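Long-range contacts in hypothetical protein PH1789 (Pyrococcus horikoshii, PDB 1WR2), which is of unknown function but carries an ATP-grasp domain, here an alpha/beta fold with two antiparallel sheets and surrounding helices: residues A[60-65]-A[75-80]; A[148-153]-A[168-173]; A[183-188]-A[216-221]; A[35-40]-A[224-229]. One frame throughout, in Å; residues are numbered along the deposited sequence.

Contact 1 of 4, residues A[60-65]-A[75-80]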
loop_
_atom_site.group_PDB
_atom_site.type_symbol
_atom_site.label_atom_id
_atom_site.label_comp_id
_atom_site.label_asym_id
_atom_site.label_seq_id
_atom_site.Cartn_x
_atom_site.Cartn_y
_atom_site.Cartn_z
ATOM N N VAL A 60 -10.904 7.515 7.233
ATOM C CA VAL A 60 -9.569 7.415 7.808
ATOM C C VAL A 60 -8.781 8.647 7.385
ATOM O O VAL A 60 -8.916 9.100 6.248
ATOM C CB VAL A 60 -8.811 6.186 7.244
ATOM C CG1 VAL A 60 -7.340 6.249 7.633
ATOM C CG2 VAL A 60 -9.434 4.911 7.752
ATOM N N LEU A 61 -7.976 9.201 8.290
ATOM C CA LEU A 61 -7.130 10.336 7.937
ATOM C C LEU A 61 -5.693 9.855 8.072
ATOM O O LEU A 61 -5.342 9.194 9.052
ATOM C CB LEU A 61 -7.370 11.543 8.855
ATOM C CG LEU A 61 -8.680 12.320 8.691
ATOM C CD1 LEU A 61 -8.612 13.575 9.557
ATOM C CD2 LEU A 61 -8.896 12.712 7.221
ATOM N N LYS A 62 -4.873 10.159 7.074
ATOM C CA LYS A 62 -3.471 9.752 7.079
ATOM C C LYS A 62 -2.611 10.909 6.601
ATOM O O LYS A 62 -2.687 11.300 5.437
ATOM C CB LYS A 62 -3.248 8.568 6.141
ATOM C CG LYS A 62 -4.089 7.335 6.423
ATOM C CD LYS A 62 -3.698 6.244 5.440
ATOM C CE LYS A 62 -4.472 4.966 5.641
ATOM N NZ LYS A 62 -3.962 3.883 4.741
ATOM N N LEU A 63 -1.782 11.449 7.488
ATOM C CA LEU A 63 -0.931 12.567 7.114
ATOM C C LEU A 63 0.142 12.131 6.133
ATOM O O LEU A 63 0.827 11.120 6.343
ATOM C CB LEU A 63 -0.279 13.190 8.352
ATOM C CG LEU A 63 0.549 14.445 8.090
ATOM C CD1 LEU A 63 0.453 15.376 9.283
ATOM C CD2 LEU A 63 1.988 14.059 7.797
ATOM N N MET A 64 0.286 12.901 5.060
ATOM C CA MET A 64 1.278 12.606 4.032
ATOM C C MET A 64 2.494 13.506 4.200
ATOM O O MET A 64 2.378 14.727 4.192
ATOM C CB MET A 64 0.669 12.815 2.643
ATOM C CG MET A 64 -0.462 11.845 2.302
ATOM S SD MET A 64 0.116 10.135 2.095
ATOM C CE MET A 64 -0.307 9.399 3.666
ATOM N N SER A 65 3.659 12.889 4.362
ATOM C CA SER A 65 4.910 13.615 4.528
ATOM C C SER A 65 6.081 12.712 4.175
ATOM O O SER A 65 6.184 11.593 4.680
ATOM C CB SER A 65 5.083 14.089 5.974
ATOM O OG SER A 65 6.361 14.681 6.145
ATOM N N LYS A 75 2.052 8.055 14.617
ATOM C CA LYS A 75 0.670 8.241 15.030
ATOM C C LYS A 75 0.012 9.382 14.253
ATOM O O LYS A 75 -0.630 10.262 14.828
ATOM C CB LYS A 75 0.613 8.504 16.539
ATOM C CG LYS A 75 1.023 7.287 17.362
ATOM C CD LYS A 75 1.695 7.672 18.667
ATOM C CE LYS A 75 0.791 8.507 19.558
ATOM N NZ LYS A 75 1.507 8.878 20.810
ATOM N N VAL A 76 0.193 9.362 12.937
ATOM C CA VAL A 76 -0.399 10.373 12.074
ATOM C C VAL A 76 -1.522 9.764 11.229
ATOM O O VAL A 76 -1.939 10.346 10.229
ATOM C CB VAL A 76 0.656 11.039 11.147
ATOM C CG1 VAL A 76 1.686 11.760 11.988
ATOM C CG2 VAL A 76 1.330 10.004 10.260
ATOM N N VAL A 77 -1.990 8.582 11.636
ATOM C CA VAL A 77 -3.095 7.887 10.959
ATOM C C VAL A 77 -4.218 7.704 11.979
ATOM O O VAL A 77 -4.003 7.100 13.025
ATOM C CB VAL A 77 -2.677 6.480 10.443
ATOM C CG1 VAL A 77 -3.918 5.677 10.023
ATOM C CG2 VAL A 77 -1.737 6.615 9.263
ATOM N N MET A 78 -5.404 8.237 11.686
ATOM C CA MET A 78 -6.553 8.109 12.589
ATOM C C MET A 78 -7.694 7.375 11.883
ATOM O O MET A 78 -8.089 7.732 10.770
ATOM C CB MET A 78 -7.019 9.490 13.066
ATOM C CG MET A 78 -6.056 10.177 14.035
ATOM S SD MET A 78 -5.841 9.257 15.595
ATOM C CE MET A 78 -4.571 10.240 16.394
ATOM N N LEU A 79 -8.221 6.350 12.546
ATOM C CA LEU A 79 -9.271 5.529 11.969
ATOM C C LEU A 79 -10.697 5.769 12.461
ATOM O O LEU A 79 -10.936 6.485 13.431
ATOM C CB LEU A 79 -8.925 4.054 12.179
ATOM C CG LEU A 79 -7.529 3.565 11.783
ATOM C CD1 LEU A 79 -7.446 2.074 12.072
ATOM C CD2 LEU A 79 -7.259 3.823 10.312
ATOM N N ASN A 80 -11.636 5.144 11.755
ATOM C CA ASN A 80 -13.061 5.197 12.047
ATOM C C ASN A 80 -13.611 6.533 12.541
ATOM O O ASN A 80 -14.278 6.604 13.578
ATOM C CB ASN A 80 -13.415 4.078 13.034
ATOM C CG ASN A 80 -14.890 3.725 13.011
ATOM O OD1 ASN A 80 -15.337 2.916 12.195
ATOM N ND2 ASN A 80 -15.655 4.322 13.921
#
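Leu-61 and Met-78 form the hydrogen-bonded pair at the middle of an antiparallel ladder, which places strand 77-81 at the edge of the four-stranded sheet of this ATP-grasp domain. Leu-61 N gives its hydrogen to Met-78 O at 2.9 Å and Met-78 N returns one to Leu-61 O at 2.8 Å, both donors lying in the carbonyl planes. Two residues on, Leu-63 N meets Val-76 O at 3.0 Å, this donor tilted 22° from the plane. Between these rungs, Lys-62 and Val-77 make a non-hydrogen-bonded pair whose side chains lie side by side, pointing the same way. Following Lys-62 outward, CB rests 4.0 Å from Val-77 CG2 and CG comes to 3.8 Å from that same methyl; CD and CE continue the extended chain, and NZ ends in a salt bridge with Glu-22. Lysine suits the place because its methylenes pack against valine while the ammonium reaches an acid beyond the sheet. Leu-61 and Met-78 occupy the other face, where the long apolar chain of Met-78 lies against Lys-90, Glu-93 and Ile-94 of helix 84-101. Beta-branched Val-60 and Val-77 suit extended backbone. At the far end, Leu-79 CD2 settles against both methyls of Val-60, 3.5 Å from Val-60 CG2 and 3.6 Å from Val-60 CG1.

Contact 2 of 4, residues A[148-153]-A[168-173]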
loop_
_atom_site.group_PDB
_atom_site.type_symbol
_atom_site.label_atom_id
_atom_site.label_comp_id
_atom_site.label_asym_id
_atom_site.label_seq_id
_atom_site.Cartn_x
_atom_site.Cartn_y
_atom_site.Cartn_z
ATOM N N LEU A 148 6.357 -15.466 12.637
ATOM C CA LEU A 148 6.033 -16.642 11.848
ATOM C C LEU A 148 7.036 -16.898 10.724
ATOM O O LEU A 148 7.213 -18.037 10.297
ATOM C CB LEU A 148 4.609 -16.529 11.296
ATOM C CG LEU A 148 3.508 -16.527 12.365
ATOM C CD1 LEU A 148 2.141 -16.425 11.702
ATOM C CD2 LEU A 148 3.589 -17.806 13.193
ATOM N N LYS A 149 7.685 -15.841 10.244
ATOM C CA LYS A 149 8.704 -15.981 9.202
ATOM C C LYS A 149 8.227 -16.936 8.110
ATOM O O LYS A 149 8.879 -17.947 7.841
ATOM C CB LYS A 149 9.992 -16.539 9.826
ATOM C CG LYS A 149 10.387 -15.876 11.150
ATOM C CD LYS A 149 11.432 -16.687 11.928
ATOM C CE LYS A 149 10.843 -17.985 12.487
ATOM N NZ LYS A 149 11.774 -18.723 13.408
ATOM N N ASP A 150 7.102 -16.618 7.479
ATOM C CA ASP A 150 6.547 -17.485 6.444
ATOM C C ASP A 150 6.286 -16.728 5.139
ATOM O O ASP A 150 5.180 -16.265 4.885
ATOM C CB ASP A 150 5.254 -18.118 6.969
ATOM C CG ASP A 150 4.599 -19.051 5.971
ATOM O OD1 ASP A 150 5.314 -19.869 5.343
ATOM O OD2 ASP A 150 3.356 -18.972 5.838
ATOM N N VAL A 151 7.322 -16.597 4.320
ATOM C CA VAL A 151 7.195 -15.894 3.055
ATOM C C VAL A 151 7.857 -16.705 1.955
ATOM O O VAL A 151 8.876 -17.354 2.184
ATOM C CB VAL A 151 7.870 -14.498 3.114
ATOM C CG1 VAL A 151 7.359 -13.721 4.323
ATOM C CG2 VAL A 151 9.379 -14.651 3.197
ATOM N N THR A 152 7.269 -16.678 0.767
ATOM C CA THR A 152 7.835 -17.385 -0.372
ATOM C C THR A 152 8.229 -16.292 -1.364
ATOM O O THR A 152 7.734 -15.164 -1.257
ATOM C CB THR A 152 6.800 -18.342 -1.012
ATOM O OG1 THR A 152 5.631 -17.607 -1.414
ATOM C CG2 THR A 152 6.396 -19.417 -0.014
ATOM N N PHE A 153 9.118 -16.604 -2.304
ATOM C CA PHE A 153 9.539 -15.605 -3.279
ATOM C C PHE A 153 9.768 -16.198 -4.663
ATOM O O PHE A 153 9.788 -17.421 -4.839
ATOM C CB PHE A 153 10.813 -14.887 -2.796
ATOM C CG PHE A 153 12.088 -15.631 -3.091
ATOM C CD1 PHE A 153 12.755 -15.447 -4.303
ATOM C CD2 PHE A 153 12.620 -16.521 -2.165
ATOM C CE1 PHE A 153 13.941 -16.144 -4.589
ATOM C CE2 PHE A 153 13.802 -17.222 -2.436
ATOM C CZ PHE A 153 14.464 -17.031 -3.655
ATOM N N GLN A 168 0.842 -21.354 -2.848
ATOM C CA GLN A 168 0.638 -22.663 -2.236
ATOM C C GLN A 168 1.806 -23.127 -1.372
ATOM O O GLN A 168 1.644 -24.002 -0.522
ATOM C CB GLN A 168 0.365 -23.697 -3.328
ATOM C CG GLN A 168 -0.771 -23.304 -4.249
ATOM C CD GLN A 168 -1.045 -24.334 -5.324
ATOM O OE1 GLN A 168 -0.120 -24.932 -5.882
ATOM N NE2 GLN A 168 -2.323 -24.532 -5.641
ATOM N N GLU A 169 2.975 -22.537 -1.587
ATOM C CA GLU A 169 4.172 -22.906 -0.848
ATOM C C GLU A 169 4.280 -22.360 0.577
ATOM O O GLU A 169 5.081 -22.863 1.369
ATOM C CB GLU A 169 5.414 -22.496 -1.651
ATOM C CG GLU A 169 5.471 -23.106 -3.042
ATOM C CD GLU A 169 6.737 -22.742 -3.797
ATOM O OE1 GLU A 169 7.196 -21.588 -3.677
ATOM O OE2 GLU A 169 7.267 -23.610 -4.523
ATOM N N ILE A 170 3.496 -21.339 0.923
ATOM C CA ILE A 170 3.579 -20.792 2.279
ATOM C C ILE A 170 2.956 -21.770 3.268
ATOM O O ILE A 170 1.975 -22.445 2.951
ATOM C CB ILE A 170 2.862 -19.417 2.414
ATOM C CG1 ILE A 170 1.388 -19.547 2.025
ATOM C CG2 ILE A 170 3.576 -18.364 1.555
ATOM C CD1 ILE A 170 0.584 -18.278 2.259
ATOM N N LYS A 171 3.527 -21.849 4.464
ATOM C CA LYS A 171 3.010 -22.765 5.473
ATOM C C LYS A 171 1.551 -22.461 5.797
ATOM O O LYS A 171 0.757 -23.368 6.042
ATOM C CB LYS A 171 3.841 -22.675 6.750
ATOM C CG LYS A 171 5.308 -23.032 6.571
ATOM C CD LYS A 171 5.996 -23.191 7.921
ATOM C CE LYS A 171 7.482 -23.414 7.758
ATOM N NZ LYS A 171 8.109 -22.272 7.029
ATOM N N ALA A 172 1.203 -21.180 5.786
ATOM C CA ALA A 172 -0.155 -20.760 6.098
ATOM C C ALA A 172 -1.138 -20.925 4.948
ATOM O O ALA A 172 -2.249 -20.396 5.004
ATOM C CB ALA A 172 -0.149 -19.318 6.559
ATOM N N TYR A 173 -0.747 -21.657 3.908
ATOM C CA TYR A 173 -1.638 -21.851 2.772
ATOM C C TYR A 173 -2.991 -22.450 3.150
ATOM O O TYR A 173 -4.037 -21.997 2.670
ATOM C CB TYR A 173 -1.011 -22.749 1.711
ATOM C CG TYR A 173 -1.996 -23.011 0.604
ATOM C CD1 TYR A 173 -2.336 -22.002 -0.293
ATOM C CD2 TYR A 173 -2.671 -24.228 0.519
ATOM C CE1 TYR A 173 -3.328 -22.190 -1.243
ATOM C CE2 TYR A 173 -3.669 -24.429 -0.429
ATOM C CZ TYR A 173 -3.992 -23.403 -1.305
ATOM O OH TYR A 173 -4.987 -23.580 -2.239
#
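Asp-150 holds CG anti to its backbone N (chi1 -180°), which carries the carboxylate to the backbone of Lys-171 and Ala-172, while Thr-152 has CG2 anti to its carbonyl carbon and turned to Ile-170. The two carboxylate oxygens take successive N-H groups: Lys-171 N to Asp-150 OD1 at 2.8 Å, and Ala-172 N to Asp-150 OD2 at 3.1 Å. Both donors come on the syn side, lifted from the carboxylate plane by 19° and 33° respectively. A carboxylate suits the place because its two oxygens can each accept one of two successive N-H groups, and the short aspartate chain leaves little freedom in where they lie. The amides belong to a type I beta turn, closed by Tyr-173 N to Ile-170 O at 3.0 Å, that links helix 160-168 to helix 173-177. Its partner segment leads into strand 152-155, an outermost strand of the six-stranded antiparallel sheet, so the acid ties the turn to the sheet's edge. Lys-171 NZ stays 4.1 Å from Asp-150 OD1, beyond a salt bridge, and could add only a diffuse attraction. Two residues further on, the contact turns apolar: Thr-152 CG2 presses on Ile-170 CG2 at 3.4 Å, tighter than usual, the two side chains crossing at about a right angle. Threonine serves two ends here, since its OG1 hydrogen-bonds to Met-166 O while its methyl also meets Glu-169 CB at 3.6 Å.

Contact 3 of 4, residues A[183-188]-A[216-221]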
loop_
_atom_site.group_PDB
_atom_site.type_symbol
_atom_site.label_atom_id
_atom_site.label_comp_id
_atom_site.label_asym_id
_atom_site.label_seq_id
_atom_site.Cartn_x
_atom_site.Cartn_y
_atom_site.Cartn_z
ATOM N N GLU A 183 -14.550 -20.704 4.567
ATOM C CA GLU A 183 -14.588 -20.223 3.193
ATOM C C GLU A 183 -13.197 -19.834 2.720
ATOM O O GLU A 183 -12.473 -19.114 3.405
ATOM C CB GLU A 183 -15.521 -19.017 3.077
ATOM C CG GLU A 183 -16.993 -19.356 3.223
ATOM C CD GLU A 183 -17.867 -18.117 3.293
ATOM O OE1 GLU A 183 -17.774 -17.266 2.381
ATOM O OE2 GLU A 183 -18.645 -17.993 4.265
ATOM N N PRO A 184 -12.802 -20.312 1.535
ATOM C CA PRO A 184 -11.484 -20.003 0.983
ATOM C C PRO A 184 -11.387 -18.563 0.507
ATOM O O PRO A 184 -12.363 -17.992 0.019
ATOM C CB PRO A 184 -11.355 -20.995 -0.163
ATOM C CG PRO A 184 -12.760 -21.096 -0.655
ATOM C CD PRO A 184 -13.550 -21.205 0.632
ATOM N N ALA A 185 -10.204 -17.982 0.657
ATOM C CA ALA A 185 -9.973 -16.613 0.230
ATOM C C ALA A 185 -9.986 -16.596 -1.293
ATOM O O ALA A 185 -9.973 -17.647 -1.933
ATOM C CB ALA A 185 -8.630 -16.127 0.757
ATOM N N ASP A 186 -10.014 -15.404 -1.873
ATOM C CA ASP A 186 -10.024 -15.282 -3.321
ATOM C C ASP A 186 -8.604 -15.426 -3.860
ATOM O O ASP A 186 -7.920 -14.433 -4.098
ATOM C CB ASP A 186 -10.602 -13.928 -3.736
ATOM C CG ASP A 186 -10.910 -13.858 -5.220
ATOM O OD1 ASP A 186 -10.100 -14.365 -6.023
ATOM O OD2 ASP A 186 -11.959 -13.286 -5.587
ATOM N N ILE A 187 -8.170 -16.667 -4.058
ATOM C CA ILE A 187 -6.829 -16.956 -4.560
ATOM C C ILE A 187 -6.538 -16.312 -5.905
ATOM O O ILE A 187 -5.468 -15.737 -6.106
ATOM C CB ILE A 187 -6.610 -18.473 -4.713
ATOM C CG1 ILE A 187 -6.911 -19.180 -3.389
ATOM C CG2 ILE A 187 -5.181 -18.749 -5.162
ATOM C CD1 ILE A 187 -6.083 -18.697 -2.235
ATOM N N ASP A 188 -7.483 -16.428 -6.832
ATOM C CA ASP A 188 -7.326 -15.853 -8.167
ATOM C C ASP A 188 -7.042 -14.356 -8.096
ATOM O O ASP A 188 -6.303 -13.804 -8.919
ATOM C CB ASP A 188 -8.590 -16.106 -8.989
ATOM C CG ASP A 188 -8.783 -17.574 -9.321
ATOM O OD1 ASP A 188 -8.763 -18.409 -8.392
ATOM O OD2 ASP A 188 -8.957 -17.891 -10.515
ATOM N N VAL A 216 -2.851 -5.660 2.618
ATOM C CA VAL A 216 -3.745 -5.970 1.510
ATOM C C VAL A 216 -4.807 -6.865 2.143
ATOM O O VAL A 216 -4.470 -7.786 2.884
ATOM C CB VAL A 216 -3.055 -6.793 0.400
ATOM C CG1 VAL A 216 -4.106 -7.287 -0.597
ATOM C CG2 VAL A 216 -2.007 -5.954 -0.312
ATOM N N PHE A 217 -6.079 -6.589 1.882
ATOM C CA PHE A 217 -7.132 -7.428 2.439
ATOM C C PHE A 217 -7.652 -8.314 1.317
ATOM O O PHE A 217 -7.944 -7.826 0.221
ATOM C CB PHE A 217 -8.304 -6.594 2.992
ATOM C CG PHE A 217 -7.977 -5.794 4.229
ATOM C CD1 PHE A 217 -6.987 -6.204 5.112
ATOM C CD2 PHE A 217 -8.703 -4.647 4.533
ATOM C CE1 PHE A 217 -6.726 -5.490 6.276
ATOM C CE2 PHE A 217 -8.449 -3.928 5.695
ATOM C CZ PHE A 217 -7.458 -4.351 6.567
ATOM N N VAL A 218 -7.758 -9.610 1.582
ATOM C CA VAL A 218 -8.267 -10.542 0.583
ATOM C C VAL A 218 -9.599 -11.108 1.052
ATOM O O VAL A 218 -9.696 -11.706 2.123
ATOM C CB VAL A 218 -7.282 -11.703 0.323
ATOM C CG1 VAL A 218 -7.847 -12.633 -0.744
ATOM C CG2 VAL A 218 -5.939 -11.150 -0.138
ATOM N N TYR A 219 -10.628 -10.906 0.241
ATOM C CA TYR A 219 -11.962 -11.375 0.573
ATOM C C TYR A 219 -12.210 -12.782 0.051
ATOM O O TYR A 219 -11.357 -13.367 -0.615
ATOM C CB TYR A 219 -12.996 -10.396 0.020
ATOM C CG TYR A 219 -12.773 -8.978 0.506
ATOM C CD1 TYR A 219 -12.772 -8.683 1.870
ATOM C CD2 TYR A 219 -12.550 -7.935 -0.395
ATOM C CE1 TYR A 219 -12.559 -7.385 2.323
ATOM C CE2 TYR A 219 -12.333 -6.632 0.049
ATOM C CZ TYR A 219 -12.342 -6.365 1.404
ATOM O OH TYR A 219 -12.156 -5.080 1.845
ATOM N N ASN A 220 -13.383 -13.326 0.354
ATOM C CA ASN A 220 -13.708 -14.680 -0.068
ATOM C C ASN A 220 -13.756 -14.851 -1.576
ATOM O O ASN A 220 -13.727 -13.879 -2.328
ATOM C CB ASN A 220 -15.023 -15.122 0.568
ATOM C CG ASN A 220 -15.018 -14.944 2.075
ATOM O OD1 ASN A 220 -14.039 -15.278 2.747
ATOM N ND2 ASN A 220 -16.110 -14.418 2.612
ATOM N N LYS A 221 -13.822 -16.104 -2.007
ATOM C CA LYS A 221 -13.840 -16.444 -3.424
ATOM C C LYS A 221 -14.779 -15.581 -4.257
ATOM O O LYS A 221 -15.920 -15.328 -3.869
ATOM C CB LYS A 221 -14.208 -17.923 -3.591
ATOM C CG LYS A 221 -13.866 -18.512 -4.955
ATOM C CD LYS A 221 -14.074 -20.024 -4.953
ATOM C CE LYS A 221 -13.629 -20.667 -6.260
ATOM N NZ LYS A 221 -14.425 -20.201 -7.428
#
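Asp-186 N reaches Tyr-219 O at 2.7 Å, the shorter of the two backbone bonds that join residues 183-186 to residues 219-221. The donor sits nearly along the C=O axis, although the bond is bent at the hydrogen (137°). The second bond, Lys-221 N to Pro-184 O, measures 3.1 Å and is equally bent; between the two, Ala-185 and Asn-220 face each other as a single bridge. Proline can stand at 184 because the bridge needs only its carbonyl oxygen, and the N-H that proline lacks is not called for. The arrangement fastens the start of helix 187-203 to the chain just beyond strand 208-218 of the six-stranded sheet. Asp-186 is the N-cap of that helix and the centre of an inverse gamma turn, whose Ile-187 N to Ala-185 O bond is weak. CG lies anti to the backbone N (chi1 -168°); of the carboxylate oxygens, OD1 bonds Ala-189 N in the first helical turn and OD2 bonds Gly-224 N. The helix's N-terminal end would probably favour this negative charge. Asp-186 CB meanwhile lies 3.4 Å from Asn-220 O. The small side chain of Ala-185 is consistent with the close backbones here, and its CB rests 3.9 Å from Val-218 CG1; that same methyl, Val-218 CG1, also touches Asp-186 N at 3.7 Å. Toward solvent, Glu-183 and Asn-220 pass each other with carboxylate and amide planes 49° apart; Glu-183 OE1 and Asn-220 ND2 are 3.3 Å apart, but the angle is too poor for a hydrogen bond.

Contact 4 of 4, residues A[35-40]-A[224-229]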
loop_
_atom_site.group_PDB
_atom_site.type_symbol
_atom_site.label_atom_id
_atom_site.label_comp_id
_atom_site.label_asym_id
_atom_site.label_seq_id
_atom_site.Cartn_x
_atom_site.Cartn_y
_atom_site.Cartn_z
ATOM N N PRO A 35 -5.869 -3.237 -7.353
ATOM C CA PRO A 35 -7.035 -2.824 -6.567
ATOM C C PRO A 35 -6.807 -1.814 -5.450
ATOM O O PRO A 35 -6.616 -2.189 -4.298
ATOM C CB PRO A 35 -7.566 -4.143 -6.033
ATOM C CG PRO A 35 -6.296 -4.891 -5.759
ATOM C CD PRO A 35 -5.489 -4.624 -7.025
ATOM N N VAL A 36 -6.832 -0.537 -5.801
ATOM C CA VAL A 36 -6.669 0.538 -4.831
ATOM C C VAL A 36 -7.980 1.315 -4.821
ATOM O O VAL A 36 -8.383 1.864 -5.844
ATOM C CB VAL A 36 -5.547 1.505 -5.240
ATOM C CG1 VAL A 36 -5.476 2.661 -4.248
ATOM C CG2 VAL A 36 -4.217 0.763 -5.323
ATOM N N PRO A 37 -8.658 1.384 -3.665
ATOM C CA PRO A 37 -9.931 2.105 -3.562
ATOM C C PRO A 37 -9.783 3.620 -3.679
ATOM O O PRO A 37 -8.688 4.166 -3.512
ATOM C CB PRO A 37 -10.454 1.667 -2.197
ATOM C CG PRO A 37 -9.187 1.545 -1.399
ATOM C CD PRO A 37 -8.263 0.827 -2.359
ATOM N N GLU A 38 -10.891 4.295 -3.968
ATOM C CA GLU A 38 -10.880 5.745 -4.112
ATOM C C GLU A 38 -10.462 6.434 -2.819
ATOM O O GLU A 38 -10.997 6.137 -1.750
ATOM C CB GLU A 38 -12.270 6.244 -4.520
ATOM C CG GLU A 38 -12.328 7.717 -4.907
ATOM C CD GLU A 38 -11.507 8.028 -6.145
ATOM O OE1 GLU A 38 -11.536 7.224 -7.098
ATOM O OE2 GLU A 38 -10.842 9.081 -6.173
ATOM N N GLU A 39 -9.495 7.343 -2.931
ATOM C CA GLU A 39 -8.987 8.118 -1.799
ATOM C C GLU A 39 -8.674 9.516 -2.298
ATOM O O GLU A 39 -8.240 9.692 -3.437
ATOM C CB GLU A 39 -7.712 7.496 -1.233
ATOM C CG GLU A 39 -7.914 6.137 -0.618
ATOM C CD GLU A 39 -6.605 5.442 -0.286
ATOM O OE1 GLU A 39 -6.666 4.368 0.346
ATOM O OE2 GLU A 39 -5.528 5.961 -0.657
ATOM N N LYS A 40 -8.892 10.516 -1.452
ATOM C CA LYS A 40 -8.626 11.887 -1.858
ATOM C C LYS A 40 -7.565 12.548 -0.994
ATOM O O LYS A 40 -7.493 12.308 0.209
ATOM C CB LYS A 40 -9.908 12.720 -1.808
ATOM C CG LYS A 40 -10.870 12.513 -2.971
ATOM C CD LYS A 40 -11.677 11.243 -2.828
ATOM C CE LYS A 40 -12.921 11.302 -3.703
ATOM N NZ LYS A 40 -12.589 11.584 -5.125
ATOM N N GLY A 224 -12.709 -10.538 -5.048
ATOM C CA GLY A 224 -11.445 -9.820 -5.073
ATOM C C GLY A 224 -10.698 -9.483 -3.795
ATOM O O GLY A 224 -10.820 -10.153 -2.768
ATOM N N ALA A 225 -9.895 -8.426 -3.881
ATOM C CA ALA A 225 -9.090 -7.958 -2.760
ATOM C C ALA A 225 -8.903 -6.448 -2.855
ATOM O O ALA A 225 -9.303 -5.828 -3.843
ATOM C CB ALA A 225 -7.739 -8.651 -2.775
ATOM N N VAL A 226 -8.283 -5.863 -1.835
ATOM C CA VAL A 226 -8.052 -4.426 -1.816
ATOM C C VAL A 226 -6.736 -4.073 -1.114
ATOM O O VAL A 226 -6.398 -4.641 -0.077
ATOM C CB VAL A 226 -9.231 -3.694 -1.124
ATOM C CG1 VAL A 226 -9.271 -4.030 0.357
ATOM C CG2 VAL A 226 -9.119 -2.202 -1.345
ATOM N N ILE A 227 -5.994 -3.142 -1.703
ATOM C CA ILE A 227 -4.717 -2.686 -1.155
ATOM C C ILE A 227 -4.982 -1.551 -0.168
ATOM O O ILE A 227 -5.566 -0.532 -0.529
ATOM C CB ILE A 227 -3.803 -2.181 -2.280
ATOM C CG1 ILE A 227 -3.488 -3.334 -3.237
ATOM C CG2 ILE A 227 -2.539 -1.579 -1.700
ATOM C CD1 ILE A 227 -2.864 -2.888 -4.551
ATOM N N VAL A 228 -4.549 -1.722 1.074
ATOM C CA VAL A 228 -4.783 -0.712 2.095
ATOM C C VAL A 228 -3.691 0.339 2.235
ATOM O O VAL A 228 -3.978 1.517 2.462
ATOM C CB VAL A 228 -5.041 -1.389 3.454
ATOM C CG1 VAL A 228 -5.342 -0.346 4.521
ATOM C CG2 VAL A 228 -6.208 -2.360 3.315
ATOM N N ASP A 229 -2.437 -0.073 2.110
ATOM C CA ASP A 229 -1.321 0.865 2.211
ATOM C C ASP A 229 -0.239 0.323 1.291
ATOM O O ASP A 229 -0.277 -0.849 0.915
ATOM C CB ASP A 229 -0.798 0.924 3.649
ATOM C CG ASP A 229 -0.007 2.193 3.937
ATOM O OD1 ASP A 229 0.581 2.765 2.999
ATOM O OD2 ASP A 229 0.041 2.618 5.108
HETATM O O HOH W 1 -6.431 1.930 0.232
#
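Pro-35 to Glu-39 and Ala-225 to Val-228 run in roughly the same direction, 37° apart, joined by one direct backbone bond, Ile-227 N to Pro-35 O at 2.8 Å. The donor lies almost on the extension of the carbonyl (C=O...donor angle 176°). In this ATP-grasp fold the bond holds the loop between helix 22-30 and strand 40-42 beside strand 225-234, so that the connection into the four-stranded sheet runs past the six-stranded one. Proline suits the loop: its amide has no hydrogen to satisfy, and its rigid ring gives the extended chain an apolar surface. The ring of Pro-35 lays CB 3.3 Å from Ala-225 O and CD 4.0 Å from Ile-227 CD1, its side chain crossing that of Ile-227 at about a right angle. Val-36 CG2 meets the same Ile-227 CD1 at 4.0 Å, so the end of the isoleucine chain touches two successive loop residues. Val-226 keeps CG1 between its backbone N and carbonyl carbon (chi1 68°), which leaves CG2 anti to the N and against Pro-37. There Pro-37 CD and Val-226 CG2 stand only 3.3 Å apart, a tight carbon contact, with Pro-37 CG also near that methyl. Glu-39 points toward the strand, and its extended chain reaches it through water. Its OE1 also forms a salt bridge with Lys-26, whose NZ bonds Val-228 O. The water lies a short 2.5 Å from Glu-39 OE1 and 2.7 Å from Ile-227 O.

In the fold
Contact 1 is the buried one, and contact 2 lies at the surface on the opposite side of the chain's centre, their centres about 30 Å apart; contacts 3 and 4 are partly buried. Their chemistry follows: a regular backbone ladder in contact 1, a carboxylate holding turn amides in contact 2, two bent backbone bonds beside a helix cap in contact 3, and proline packing with a bridging water in contact 4. Contacts 2, 3 and 4 all reach the six-stranded sheet. Contacts 3 and 4 touch through its neighbouring strands 208-218 and 225-234. Contact 4 also meets contact 1, where Lys-62 NZ approaches Val-228 O, so it links the six-stranded sheet to the loop that leads into the four-stranded one.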